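Galactitol 1-phosphate 5-dehydrogenase (Escherichia coli, PDB 4A2C) converts galactitol 1-phosphate to D-tagatose 6-phosphate, using NAD(+) as the hydride acceptor, as a zinc-containing alcohol dehydrogenase of the galactitol pathway. Local coordinates at residues Arg29-Ser34 against Phe117-Val122; Ala33-Cys38 against His59-Tyr64; Pro54-His59 against Arg112-Phe117; Thr133-Glu138 against Arg304-Arg309. All coordinates share one frame; numbering follows the deposited sequence.

Contact 1 of 4, residues Arg29-Ser34 against Phe117-Val122; sequences RVKIAS and FAEYIV
Lys31 reaches over the side chain of Tyr120 to the backbone of the opposing strand, where its NZ donates to Glu119 O at 2.7 Å, in the carbonyl plane and on a lone pair. The same oxygen accepts a second hydrogen bond, from Ile32 N, at 3.0 Å and nearly straight (171°), so one carbonyl is gripped by a backbone and a side-chain donor. NZ also has a weak bond to Ile32 O and donates to a water, which in turn makes a weak bond to Glu119 OE1. Glu119 OE2 is taken by the backbone N of Lys2. The bend at chi2 (50°) lays Lys31 CD over one face of the Tyr120 ring, 4.0 Å from its centroid, in a CH-pi contact; a further turn at chi3 takes NZ on to Glu119 O. Strands 27-36 and 120-124 are antiparallel neighbours in the sheet of the GroES-like domain, and Val30 and Ile121 form a hydrogen-bonded pair: Val30 N meets Ile121 O at 2.9 Å, and Ile121 N returns to Val30 O at 3.1 Å. Arg29 lies on the same face as Lys31 and Tyr120; its CD touches Tyr120 CD2 at 4.0 Å, while its guanidinium is held by salt bridges to Asp66 and Glu21. On the other face Ile32 CD1 packs against Ile121 CG2 (3.9 Å) and closes over Ala118 O, a buried carbonyl with no hydrogen-bonding partner in the model.

Contact 2 of 4, residues Ala33-Cys38 against His59-Tyr64; sequences ASSGLC and HEFSGY. With NI (nickel (II) ion), chain C.
With SG of Cys38 anti to its backbone N (chi1 178°) and the His59 ring carried between its own N and carbonyl carbon (chi1 61°), the two side chains converge on one metal ion, modelled as nickel. Cys38 SG binds it at 2.6 Å and His59 NE2 at 2.3 Å, and the sulfur stands at the edge of the imidazole. By analogy with related zinc dehydrogenases, both are probably ligands of the catalytic zinc, with Glu144 as a third. Glu60, extended beyond CG, sends its carboxylate toward the same place: OE2 comes within 3.0 Å of Cys38 CB, while OE1 forms a salt bridge with Lys341. Behind this metal site the backbones run antiparallel, as neighbouring strands 27-36 and 60-68 of the GroES-like domain. A classic beta bulge interrupts the pairing, with Ala33 and Ser34 both opposite Ser62. Ser62 O accepts from Ala33 N at 2.9 Å and, more weakly, from Ser34 N, and Ser62 N answers to Ser34 O at 2.8 Å. Nearer the metal, Gly36 N donates to Glu60 O at 2.9 Å. A water beside that bond accepts from Glu60 N and donates to Ser35 OG and Gly36 O. Ser35 OG, 3.2 Å from Phe61 CB, is also hydrogen-bonded to Gly116 O. The hydroxyls of Ser34 and Ser62 turn to the backbone carbonyls of Glu138 and Ile137, respectively.

Contact 3 of 4, residues Pro54-His59 against Arg112-Phe117; sequences PITLGH and RRDGGF. With NI (nickel (II) ion), chain C.
Thr56, Phe117 and Gly58 bury the largest areas where these two irregular segments meet. Thr56 turns its side chain toward residues 112-117: CB lies 3.8 Å from Asp114 CB, and CG2, anti to the backbone N, reaches Gly115 O at 3.5 Å. Its OG1 serves Val4 O of strand 2-6. Thr56 N makes a straight but weak bond (3.4 Å) to Asp114 OD1, which also pairs with Tyr52 OH, whereas the approach of Gly115 N to Thr56 O is implausibly short and its exact length doubtful. Phe117 bends back over the chain at Gly58. With CG beside its backbone N (chi1 -63°), the ring lies flat on the glycine, whose CA sits over the ring centre at 3.6 Å from the centroid, a CH-pi contact. The adjoining Leu57 CB touches Phe117 CE2 at 3.5 Å. In the backbone next to the ring, Phe117 N donates to Leu57 O at 3.2 Å and Gly116 N to Gly58 O, the latter bond modelled unusually short. Gly58 itself has a backbone conformation (phi 106°, psi 104°) suited to glycine. The two loops are joined mainly through backbone atoms and glycines, and the first of them runs directly into His59, a nickel ligand here and probably a ligand of the catalytic zinc, in the GroES-like domain of a zinc-containing alcohol dehydrogenase.

Contact 4 of 4, residues Thr133-Glu138 against Arg304-Arg309; sequences TDMPIE and RLLTER
The loop of residues 133-138 passes the C-terminal end of helix 297-307, coming closest where the CA atoms of Met135 and Thr307 are 4.6 Å apart; the helix then ends in a Schellman motif with Arg309 at positive phi (59°) as its C-prime residue. Met135 carries the apolar part of the contact. Its CG is anti to the backbone N (chi1 -176°), and the chain runs out extended before bending at chi3, so that the methyl CE comes over Thr307 CG2 at 3.7 Å and Leu306 CB at 4.1 Å. Thr307 CG2 also presses against Met135 CB at 3.4 Å, a tight carbon-carbon approach, the two side chains crossing at about a right angle. The threonine hydroxyl turns back into its own helix and bonds to Arg304 O at 2.8 Å, an oxygen that Glu308 N uses as well; Ser303 O is a further partner of the hydroxyl. Ile143 of helix 143-155 packs on both Met135 and Leu306, bringing this contact into a larger apolar cluster. On the exposed side Arg309 lies over Pro136: one face of the guanidinium receives Pro136 CG, 3.8 Å from CZ, while NE makes a weak bond to Thr307 O at the group's edge. NH2 comes within 3.5 Å of Asp134 O, obliquely. No hydrogen bond links the two segments, so the contact rests on van der Waals packing, of Met135 against Thr307 and Leu306 and of Pro136 on the guanidinium face, while the Thr307 hydroxyl and, weakly, Arg309 NE bond to carbonyls of the helix end.

How the contacts relate
Contacts 1, 2 and 3 cluster within the GroES-like domain, with centres 8 to 11 Å apart. Contacts 1 and 2 share strand 27-36, which pairs with strand 120-124 in one and strand 60-68 in the other, while contact 3 is nested inside the loop closed by contact 1 and crosses contact 2 along the chain. Contacts 2 and 3 both include His59, so sheet and loops meet at the metal site, which is probably the catalytic one. Contact 4 comes last in sequence, about 25 Å from contact 3 between centres. Its residues 137 and 138 hydrogen-bond to Ser62 and Ser34, so it ties this sheet to helix 297-307 of the zinc-binding dehydrogenase region.

Contact 1 of 4, residues Arg29-Ser34 against Phe117-Val122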
loop_
_atom_site.group_PDB
_atom_site.type_symbol
_atom_site.label_atom_id
_atom_site.label_comp_id
_atom_site.label_asym_id
_atom_site.label_seq_id
_atom_site.Cartn_x
_atom_site.Cartn_y
_atom_site.Cartn_z
ATOM N N ARG A 29 -9.797 -28.358 27.651
ATOM C CA ARG A 29 -8.441 -28.868 27.805
ATOM C C ARG A 29 -8.075 -29.673 26.572
ATOM O O ARG A 29 -8.837 -30.548 26.156
ATOM C CB ARG A 29 -8.305 -29.738 29.047
ATOM C CG ARG A 29 -6.870 -30.242 29.270
ATOM C CD ARG A 29 -6.714 -30.858 30.679
ATOM N NE ARG A 29 -7.712 -31.888 30.945
ATOM C CZ ARG A 29 -8.190 -32.175 32.150
ATOM N NH1 ARG A 29 -7.764 -31.504 33.212
ATOM N NH2 ARG A 29 -9.101 -33.128 32.299
ATOM N N VAL A 30 -6.916 -29.378 25.994
ATOM C CA VAL A 30 -6.453 -30.083 24.801
ATOM C C VAL A 30 -5.309 -31.014 25.156
ATOM O O VAL A 30 -4.388 -30.627 25.907
ATOM C CB VAL A 30 -5.927 -29.127 23.732
ATOM C CG1 VAL A 30 -5.436 -29.917 22.492
ATOM C CG2 VAL A 30 -7.002 -28.096 23.346
ATOM N N LYS A 31 -5.362 -32.233 24.619
ATOM C CA LYS A 31 -4.224 -33.148 24.704
ATOM C C LYS A 31 -3.417 -32.973 23.426
ATOM O O LYS A 31 -3.904 -33.251 22.331
ATOM C CB LYS A 31 -4.681 -34.602 24.886
ATOM C CG LYS A 31 -3.590 -35.648 24.620
ATOM C CD LYS A 31 -2.305 -35.336 25.382
ATOM C CE LYS A 31 -1.087 -35.509 24.488
ATOM N NZ LYS A 31 0.092 -34.720 24.953
ATOM N N ILE A 32 -2.194 -32.472 23.560
ATOM C CA ILE A 32 -1.439 -32.003 22.397
ATOM C C ILE A 32 -0.739 -33.122 21.645
ATOM O O ILE A 32 -0.019 -33.917 22.239
ATOM C CB ILE A 32 -0.433 -30.908 22.814
ATOM C CG1 ILE A 32 -1.184 -29.650 23.286
ATOM C CG2 ILE A 32 0.474 -30.555 21.659
ATOM C CD1 ILE A 32 -0.280 -28.586 23.892
ATOM N N ALA A 33 -0.963 -33.197 20.335
ATOM C CA ALA A 33 -0.356 -34.258 19.521
ATOM C C ALA A 33 0.881 -33.758 18.785
ATOM O O ALA A 33 1.880 -34.483 18.662
ATOM C CB ALA A 33 -1.365 -34.820 18.529
ATOM N N SER A 34 0.793 -32.519 18.295
ATOM C CA SER A 34 1.839 -31.927 17.482
ATOM C C SER A 34 1.949 -30.434 17.761
ATOM O O SER A 34 0.949 -29.700 17.710
ATOM C CB SER A 34 1.525 -32.138 16.003
ATOM O OG SER A 34 2.569 -31.645 15.191
ATOM N N PHE A 117 4.023 -26.069 24.178
ATOM C CA PHE A 117 5.116 -27.013 24.366
ATOM C C PHE A 117 4.846 -27.758 25.672
ATOM O O PHE A 117 5.533 -27.544 26.677
ATOM C CB PHE A 117 6.474 -26.307 24.429
ATOM C CG PHE A 117 6.843 -25.582 23.165
ATOM C CD1 PHE A 117 6.484 -26.091 21.923
ATOM C CD2 PHE A 117 7.541 -24.383 23.220
ATOM C CE1 PHE A 117 6.825 -25.422 20.759
ATOM C CE2 PHE A 117 7.874 -23.705 22.065
ATOM C CZ PHE A 117 7.520 -24.221 20.831
ATOM N N ALA A 118 3.840 -28.627 25.645
ATOM C CA ALA A 118 3.339 -29.277 26.851
ATOM C C ALA A 118 2.401 -30.432 26.499
ATOM O O ALA A 118 1.862 -30.476 25.392
ATOM C CB ALA A 118 2.624 -28.249 27.721
ATOM N N GLU A 119 2.202 -31.361 27.433
ATOM C CA GLU A 119 1.313 -32.502 27.191
ATOM C C GLU A 119 -0.160 -32.100 27.094
ATOM O O GLU A 119 -0.897 -32.613 26.249
ATOM C CB GLU A 119 1.482 -33.558 28.279
ATOM C CG GLU A 119 2.721 -34.438 28.108
ATOM C CD GLU A 119 2.861 -35.460 29.233
ATOM O OE1 GLU A 119 2.320 -36.579 29.093
ATOM O OE2 GLU A 119 3.504 -35.144 30.261
ATOM N N TYR A 120 -0.582 -31.197 27.978
ATOM C CA TYR A 120 -1.957 -30.696 28.008
ATOM C C TYR A 120 -1.900 -29.201 28.145
ATOM O O TYR A 120 -0.904 -28.654 28.620
ATOM C CB TYR A 120 -2.711 -31.240 29.224
ATOM C CG TYR A 120 -2.994 -32.724 29.163
ATOM C CD1 TYR A 120 -2.065 -33.642 29.612
ATOM C CD2 TYR A 120 -4.193 -33.203 28.638
ATOM C CE1 TYR A 120 -2.319 -35.002 29.551
ATOM C CE2 TYR A 120 -4.458 -34.561 28.575
ATOM C CZ TYR A 120 -3.517 -35.456 29.026
ATOM O OH TYR A 120 -3.777 -36.812 28.967
ATOM N N ILE A 121 -2.968 -28.530 27.729
ATOM C CA ILE A 121 -3.066 -27.108 27.935
ATOM C C ILE A 121 -4.548 -26.782 28.082
ATOM O O ILE A 121 -5.395 -27.435 27.460
ATOM C CB ILE A 121 -2.417 -26.343 26.757
ATOM C CG1 ILE A 121 -2.233 -24.860 27.096
ATOM C CG2 ILE A 121 -3.197 -26.570 25.460
ATOM C CD1 ILE A 121 -1.630 -24.049 25.896
ATOM N N VAL A 122 -4.863 -25.811 28.929
ATOM C CA VAL A 122 -6.225 -25.307 29.010
ATOM C C VAL A 122 -6.258 -23.933 28.351
ATOM O O VAL A 122 -5.412 -23.074 28.636
ATOM C CB VAL A 122 -6.739 -25.239 30.449
ATOM C CG1 VAL A 122 -8.022 -24.414 30.524
ATOM C CG2 VAL A 122 -7.009 -26.660 30.979
HETATM O O HOH W 1 1.176 -37.340 25.888
#

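Contact 2 of 4, residues Ala33-Cys38 against His59-Tyr64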
loop_
_atom_site.group_PDB
_atom_site.type_symbol
_atom_site.label_atom_id
_atom_site.label_comp_id
_atom_site.label_asym_id
_atom_site.label_seq_id
_atom_site.Cartn_x
_atom_site.Cartn_y
_atom_site.Cartn_z
ATOM N N ALA A 33 -0.963 -33.197 20.335
ATOM C CA ALA A 33 -0.356 -34.258 19.521
ATOM C C ALA A 33 0.881 -33.758 18.785
ATOM O O ALA A 33 1.880 -34.483 18.662
ATOM C CB ALA A 33 -1.365 -34.820 18.529
ATOM N N SER A 34 0.793 -32.519 18.295
ATOM C CA SER A 34 1.839 -31.927 17.482
ATOM C C SER A 34 1.949 -30.434 17.761
ATOM O O SER A 34 0.949 -29.700 17.710
ATOM C CB SER A 34 1.525 -32.138 16.003
ATOM O OG SER A 34 2.569 -31.645 15.191
ATOM N N SER A 35 3.170 -29.991 18.033
ATOM C CA SER A 35 3.428 -28.611 18.404
ATOM C C SER A 35 4.749 -28.204 17.774
ATOM O O SER A 35 5.768 -28.861 18.010
ATOM C CB SER A 35 3.544 -28.495 19.918
ATOM O OG SER A 35 3.183 -27.209 20.363
ATOM N N GLY A 36 4.746 -27.124 16.991
ATOM C CA GLY A 36 5.965 -26.716 16.299
ATOM C C GLY A 36 6.606 -25.416 16.771
ATOM O O GLY A 36 5.943 -24.578 17.394
ATOM N N LEU A 37 7.895 -25.245 16.463
ATOM C CA LEU A 37 8.650 -24.046 16.844
ATOM C C LEU A 37 8.628 -22.955 15.760
ATOM O O LEU A 37 8.841 -23.227 14.578
ATOM C CB LEU A 37 10.104 -24.415 17.148
ATOM C CG LEU A 37 11.002 -23.303 17.692
ATOM C CD1 LEU A 37 10.583 -22.918 19.116
ATOM C CD2 LEU A 37 12.456 -23.733 17.670
ATOM N N CYS A 38 8.404 -21.714 16.173
ATOM C CA CYS A 38 8.259 -20.600 15.226
ATOM C C CYS A 38 9.505 -19.701 15.175
ATOM O O CYS A 38 10.241 -19.598 16.157
ATOM C CB CYS A 38 7.027 -19.774 15.621
ATOM S SG CYS A 38 6.707 -18.310 14.614
ATOM N N HIS A 59 2.737 -21.791 19.971
ATOM C CA HIS A 59 1.411 -21.392 19.510
ATOM C C HIS A 59 1.045 -22.002 18.161
ATOM O O HIS A 59 0.136 -21.508 17.493
ATOM C CB HIS A 59 1.325 -19.885 19.395
ATOM C CG HIS A 59 2.301 -19.306 18.423
ATOM N ND1 HIS A 59 3.592 -18.970 18.777
ATOM C CD2 HIS A 59 2.190 -19.028 17.101
ATOM C CE1 HIS A 59 4.225 -18.489 17.721
ATOM N NE2 HIS A 59 3.398 -18.519 16.691
ATOM N N GLU A 60 1.756 -23.055 17.756
ATOM C CA GLU A 60 1.460 -23.749 16.497
ATOM C C GLU A 60 1.206 -25.210 16.811
ATOM O O GLU A 60 2.111 -26.043 16.675
ATOM C CB GLU A 60 2.647 -23.671 15.534
ATOM C CG GLU A 60 3.086 -22.278 15.132
ATOM C CD GLU A 60 4.386 -22.307 14.339
ATOM O OE1 GLU A 60 4.875 -23.415 14.023
ATOM O OE2 GLU A 60 4.923 -21.228 14.035
ATOM N N PHE A 61 -0.004 -25.537 17.255
ATOM C CA PHE A 61 -0.229 -26.888 17.739
ATOM C C PHE A 61 -1.636 -27.429 17.551
ATOM O O PHE A 61 -2.613 -26.678 17.442
ATOM C CB PHE A 61 0.206 -27.015 19.198
ATOM C CG PHE A 61 -0.646 -26.244 20.180
ATOM C CD1 PHE A 61 -1.768 -26.820 20.736
ATOM C CD2 PHE A 61 -0.281 -24.968 20.587
ATOM C CE1 PHE A 61 -2.532 -26.136 21.656
ATOM C CE2 PHE A 61 -1.041 -24.274 21.500
ATOM C CZ PHE A 61 -2.171 -24.864 22.044
ATOM N N SER A 62 -1.715 -28.750 17.507
ATOM C CA SER A 62 -2.960 -29.441 17.276
ATOM C C SER A 62 -3.036 -30.573 18.293
ATOM O O SER A 62 -2.045 -30.887 18.963
ATOM C CB SER A 62 -3.000 -30.006 15.856
ATOM O OG SER A 62 -1.996 -31.003 15.658
ATOM N N GLY A 63 -4.206 -31.185 18.403
ATOM C CA GLY A 63 -4.407 -32.245 19.380
ATOM C C GLY A 63 -5.880 -32.572 19.532
ATOM O O GLY A 63 -6.678 -32.302 18.631
ATOM N N TYR A 64 -6.253 -33.142 20.675
ATOM C CA TYR A 64 -7.616 -33.607 20.867
ATOM C C TYR A 64 -8.227 -33.028 22.134
ATOM O O TYR A 64 -7.576 -32.971 23.184
ATOM C CB TYR A 64 -7.651 -35.135 20.962
ATOM C CG TYR A 64 -7.216 -35.841 19.708
ATOM C CD1 TYR A 64 -8.090 -36.005 18.643
ATOM C CD2 TYR A 64 -5.927 -36.338 19.584
ATOM C CE1 TYR A 64 -7.690 -36.648 17.494
ATOM C CE2 TYR A 64 -5.526 -36.981 18.445
ATOM C CZ TYR A 64 -6.407 -37.138 17.405
ATOM O OH TYR A 64 -5.986 -37.767 16.261
HETATM NI NI NI C . 4.152 -18.231 14.561
HETATM O O HOH W 2 3.599 -24.838 19.040
HETATM O O HOH W 3 5.059 -21.386 18.228
#

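Contact 3 of 4, residues Pro54-His59 against Arg112-Phe117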
loop_
_atom_site.group_PDB
_atom_site.type_symbol
_atom_site.label_atom_id
_atom_site.label_comp_id
_atom_site.label_asym_id
_atom_site.label_seq_id
_atom_site.Cartn_x
_atom_site.Cartn_y
_atom_site.Cartn_z
ATOM N N PRO A 54 10.407 -17.381 33.965
ATOM C CA PRO A 54 10.468 -18.446 32.957
ATOM C C PRO A 54 9.148 -18.521 32.198
ATOM O O PRO A 54 8.118 -18.077 32.718
ATOM C CB PRO A 54 10.657 -19.715 33.798
ATOM C CG PRO A 54 11.172 -19.240 35.127
ATOM C CD PRO A 54 10.519 -17.909 35.335
ATOM N N ILE A 55 9.175 -19.067 30.988
ATOM C CA ILE A 55 7.971 -19.139 30.162
ATOM C C ILE A 55 7.865 -20.456 29.393
ATOM O O ILE A 55 8.870 -21.148 29.174
ATOM C CB ILE A 55 7.894 -17.948 29.168
ATOM C CG1 ILE A 55 6.615 -18.020 28.322
ATOM C CG2 ILE A 55 9.148 -17.895 28.281
ATOM C CD1 ILE A 55 6.397 -16.825 27.430
ATOM N N THR A 56 6.639 -20.808 29.013
ATOM C CA THR A 56 6.398 -21.910 28.086
ATOM C C THR A 56 5.816 -21.359 26.785
ATOM O O THR A 56 4.681 -20.874 26.758
ATOM C CB THR A 56 5.439 -22.957 28.687
ATOM O OG1 THR A 56 6.119 -23.676 29.719
ATOM C CG2 THR A 56 4.972 -23.951 27.614
ATOM N N LEU A 57 6.602 -21.419 25.713
ATOM C CA LEU A 57 6.172 -20.923 24.407
ATOM C C LEU A 57 5.312 -21.960 23.662
ATOM O O LEU A 57 4.873 -22.950 24.249
ATOM C CB LEU A 57 7.390 -20.551 23.568
ATOM C CG LEU A 57 8.079 -19.210 23.812
ATOM C CD1 LEU A 57 7.399 -18.433 24.925
ATOM C CD2 LEU A 57 9.561 -19.390 24.107
ATOM N N GLY A 58 5.063 -21.716 22.376
ATOM C CA GLY A 58 4.371 -22.676 21.527
ATOM C C GLY A 58 2.940 -22.273 21.201
ATOM O O GLY A 58 2.034 -22.401 22.056
ATOM N N HIS A 59 2.737 -21.791 19.971
ATOM C CA HIS A 59 1.411 -21.392 19.510
ATOM C C HIS A 59 1.045 -22.002 18.161
ATOM O O HIS A 59 0.136 -21.508 17.493
ATOM C CB HIS A 59 1.325 -19.885 19.395
ATOM C CG HIS A 59 2.301 -19.306 18.423
ATOM N ND1 HIS A 59 3.592 -18.970 18.777
ATOM C CD2 HIS A 59 2.190 -19.028 17.101
ATOM C CE1 HIS A 59 4.225 -18.489 17.721
ATOM N NE2 HIS A 59 3.398 -18.519 16.691
ATOM N N ARG A 112 2.098 -13.904 25.483
ATOM C CA ARG A 112 1.589 -13.117 26.588
ATOM C C ARG A 112 1.140 -14.064 27.698
ATOM O O ARG A 112 0.851 -13.628 28.819
ATOM C CB ARG A 112 0.420 -12.258 26.114
ATOM C CG ARG A 112 0.730 -11.428 24.872
ATOM C CD ARG A 112 1.769 -10.371 25.172
ATOM N NE ARG A 112 1.347 -9.518 26.277
ATOM C CZ ARG A 112 0.516 -8.490 26.144
ATOM N NH1 ARG A 112 0.016 -8.189 24.948
ATOM N NH2 ARG A 112 0.184 -7.762 27.205
ATOM N N ARG A 113 1.077 -15.351 27.366
ATOM C CA ARG A 113 0.781 -16.418 28.330
ATOM C C ARG A 113 1.413 -17.712 27.814
ATOM O O ARG A 113 1.763 -17.805 26.639
ATOM C CB ARG A 113 -0.729 -16.601 28.528
ATOM C CG ARG A 113 -1.474 -17.034 27.265
ATOM C CD ARG A 113 -2.752 -17.829 27.581
ATOM N NE ARG A 113 -2.467 -19.197 28.012
ATOM C CZ ARG A 113 -3.396 -20.125 28.237
ATOM N NH1 ARG A 113 -4.681 -19.834 28.072
ATOM N NH2 ARG A 113 -3.043 -21.347 28.636
ATOM N N ASP A 114 1.563 -18.710 28.680
ATOM C CA ASP A 114 2.265 -19.928 28.299
ATOM C C ASP A 114 1.538 -20.653 27.163
ATOM O O ASP A 114 0.320 -20.531 27.038
ATOM C CB ASP A 114 2.454 -20.838 29.524
ATOM C CG ASP A 114 3.373 -20.219 30.568
ATOM O OD1 ASP A 114 3.941 -19.135 30.289
ATOM O OD2 ASP A 114 3.545 -20.818 31.652
ATOM N N GLY A 115 2.283 -21.415 26.356
ATOM C CA GLY A 115 1.754 -22.060 25.159
ATOM C C GLY A 115 1.813 -23.585 25.121
ATOM O O GLY A 115 1.799 -24.247 26.170
ATOM N N GLY A 116 1.895 -24.136 23.910
ATOM C CA GLY A 116 1.688 -25.558 23.684
ATOM C C GLY A 116 2.900 -26.469 23.588
ATOM O O GLY A 116 2.827 -27.536 22.969
ATOM N N PHE A 117 4.023 -26.069 24.178
ATOM C CA PHE A 117 5.116 -27.013 24.366
ATOM C C PHE A 117 4.846 -27.758 25.672
ATOM O O PHE A 117 5.533 -27.544 26.677
ATOM C CB PHE A 117 6.474 -26.307 24.429
ATOM C CG PHE A 117 6.843 -25.582 23.165
ATOM C CD1 PHE A 117 6.484 -26.091 21.923
ATOM C CD2 PHE A 117 7.541 -24.383 23.220
ATOM C CE1 PHE A 117 6.825 -25.422 20.759
ATOM C CE2 PHE A 117 7.874 -23.705 22.065
ATOM C CZ PHE A 117 7.520 -24.221 20.831
HETATM NI NI NI C . 4.152 -18.231 14.561
#

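Contact 4 of 4, residues Thr133-Glu138 against Arg304-Arg309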
loop_
_atom_site.group_PDB
_atom_site.type_symbol
_atom_site.label_atom_id
_atom_site.label_comp_id
_atom_site.label_asym_id
_atom_site.label_seq_id
_atom_site.Cartn_x
_atom_site.Cartn_y
_atom_site.Cartn_z
ATOM N N THR A 133 -12.114 -35.167 10.864
ATOM C CA THR A 133 -11.610 -36.449 11.335
ATOM C C THR A 133 -10.581 -37.015 10.359
ATOM O O THR A 133 -9.733 -37.827 10.730
ATOM C CB THR A 133 -12.764 -37.457 11.498
ATOM O OG1 THR A 133 -12.967 -38.172 10.270
ATOM C CG2 THR A 133 -14.051 -36.733 11.872
ATOM N N ASP A 134 -10.651 -36.556 9.113
ATOM C CA ASP A 134 -9.840 -37.087 8.017
ATOM C C ASP A 134 -8.482 -36.406 7.834
ATOM O O ASP A 134 -7.679 -36.842 7.006
ATOM C CB ASP A 134 -10.631 -37.006 6.708
ATOM C CG ASP A 134 -11.880 -36.154 6.843
ATOM O OD1 ASP A 134 -12.612 -36.333 7.845
ATOM O OD2 ASP A 134 -12.130 -35.309 5.959
ATOM N N MET A 135 -8.223 -35.338 8.586
ATOM C CA MET A 135 -6.908 -34.696 8.532
ATOM C C MET A 135 -5.953 -35.389 9.491
ATOM O O MET A 135 -6.282 -35.582 10.671
ATOM C CB MET A 135 -6.980 -33.215 8.908
ATOM C CG MET A 135 -5.630 -32.484 8.762
ATOM S SD MET A 135 -5.548 -30.945 9.695
ATOM C CE MET A 135 -6.888 -30.060 8.918
ATOM N N PRO A 136 -4.768 -35.777 8.994
ATOM C CA PRO A 136 -3.771 -36.311 9.927
ATOM C C PRO A 136 -3.465 -35.264 11.003
ATOM O O PRO A 136 -2.988 -34.156 10.696
ATOM C CB PRO A 136 -2.551 -36.554 9.030
ATOM C CG PRO A 136 -3.142 -36.782 7.659
ATOM C CD PRO A 136 -4.305 -35.821 7.594
ATOM N N ILE A 137 -3.746 -35.623 12.250
ATOM C CA ILE A 137 -3.708 -34.679 13.363
ATOM C C ILE A 137 -2.392 -33.916 13.453
ATOM O O ILE A 137 -2.363 -32.778 13.916
ATOM C CB ILE A 137 -3.915 -35.398 14.700
ATOM C CG1 ILE A 137 -4.243 -34.402 15.810
ATOM C CG2 ILE A 137 -2.662 -36.188 15.069
ATOM C CD1 ILE A 137 -5.561 -33.671 15.617
ATOM N N GLU A 138 -1.305 -34.552 13.030
ATOM C CA GLU A 138 0.024 -33.991 13.224
ATOM C C GLU A 138 0.181 -32.770 12.326
ATOM O O GLU A 138 0.762 -31.766 12.722
ATOM C CB GLU A 138 1.075 -35.043 12.878
ATOM C CG GLU A 138 2.455 -34.844 13.485
ATOM C CD GLU A 138 3.229 -36.169 13.609
ATOM O OE1 GLU A 138 2.792 -37.071 14.374
ATOM O OE2 GLU A 138 4.281 -36.306 12.943
ATOM N N ARG A 304 -8.745 -27.305 4.731
ATOM C CA ARG A 304 -9.167 -28.019 3.528
ATOM C C ARG A 304 -7.974 -28.511 2.715
ATOM O O ARG A 304 -7.942 -29.658 2.274
ATOM C CB ARG A 304 -10.061 -27.131 2.657
ATOM C CG ARG A 304 -10.409 -27.737 1.302
ATOM C CD ARG A 304 -11.526 -26.966 0.607
ATOM N NE ARG A 304 -11.161 -25.579 0.313
ATOM C CZ ARG A 304 -11.496 -24.539 1.071
ATOM N NH1 ARG A 304 -12.206 -24.721 2.176
ATOM N NH2 ARG A 304 -11.124 -23.315 0.728
ATOM N N LEU A 305 -6.998 -27.634 2.513
ATOM C CA LEU A 305 -5.817 -27.983 1.737
ATOM C C LEU A 305 -5.106 -29.151 2.394
ATOM O O LEU A 305 -4.653 -30.072 1.718
ATOM C CB LEU A 305 -4.888 -26.781 1.621
ATOM C CG LEU A 305 -5.472 -25.636 0.788
ATOM C CD1 LEU A 305 -4.628 -24.386 0.967
ATOM C CD2 LEU A 305 -5.567 -26.038 -0.686
ATOM N N LEU A 306 -5.037 -29.114 3.721
ATOM C CA LEU A 306 -4.359 -30.152 4.480
ATOM C C LEU A 306 -5.105 -31.480 4.413
ATOM O O LEU A 306 -4.485 -32.532 4.299
ATOM C CB LEU A 306 -4.149 -29.729 5.934
ATOM C CG LEU A 306 -2.979 -28.777 6.198
ATOM C CD1 LEU A 306 -2.953 -28.329 7.643
ATOM C CD2 LEU A 306 -1.660 -29.443 5.832
ATOM N N THR A 307 -6.431 -31.432 4.465
ATOM C CA THR A 307 -7.227 -32.654 4.416
ATOM C C THR A 307 -7.211 -33.292 3.032
ATOM O O THR A 307 -7.164 -34.513 2.918
ATOM C CB THR A 307 -8.679 -32.406 4.840
ATOM O OG1 THR A 307 -9.259 -31.410 3.988
ATOM C CG2 THR A 307 -8.733 -31.914 6.273
ATOM N N GLU A 308 -7.261 -32.476 1.981
ATOM C CA GLU A 308 -7.210 -33.022 0.628
ATOM C C GLU A 308 -5.778 -33.110 0.094
ATOM O O GLU A 308 -5.552 -33.278 -1.106
ATOM C CB GLU A 308 -8.165 -32.293 -0.334
ATOM C CG GLU A 308 -7.951 -30.810 -0.500
ATOM C CD GLU A 308 -9.144 -30.133 -1.158
ATOM O OE1 GLU A 308 -10.286 -30.575 -0.905
ATOM O OE2 GLU A 308 -8.942 -29.168 -1.930
ATOM N N ARG A 309 -4.820 -32.998 1.013
ATOM C CA ARG A 309 -3.430 -33.370 0.758
ATOM C C ARG A 309 -2.780 -32.607 -0.399
ATOM O O ARG A 309 -2.024 -33.192 -1.173
ATOM C CB ARG A 309 -3.326 -34.891 0.500
ATOM C CG ARG A 309 -4.282 -35.772 1.324
ATOM C CD ARG A 309 -4.023 -35.659 2.830
ATOM N NE ARG A 309 -4.890 -36.528 3.631
ATOM C CZ ARG A 309 -4.504 -37.682 4.175
ATOM N NH1 ARG A 309 -3.259 -38.114 4.010
ATOM N NH2 ARG A 309 -5.358 -38.406 4.890
#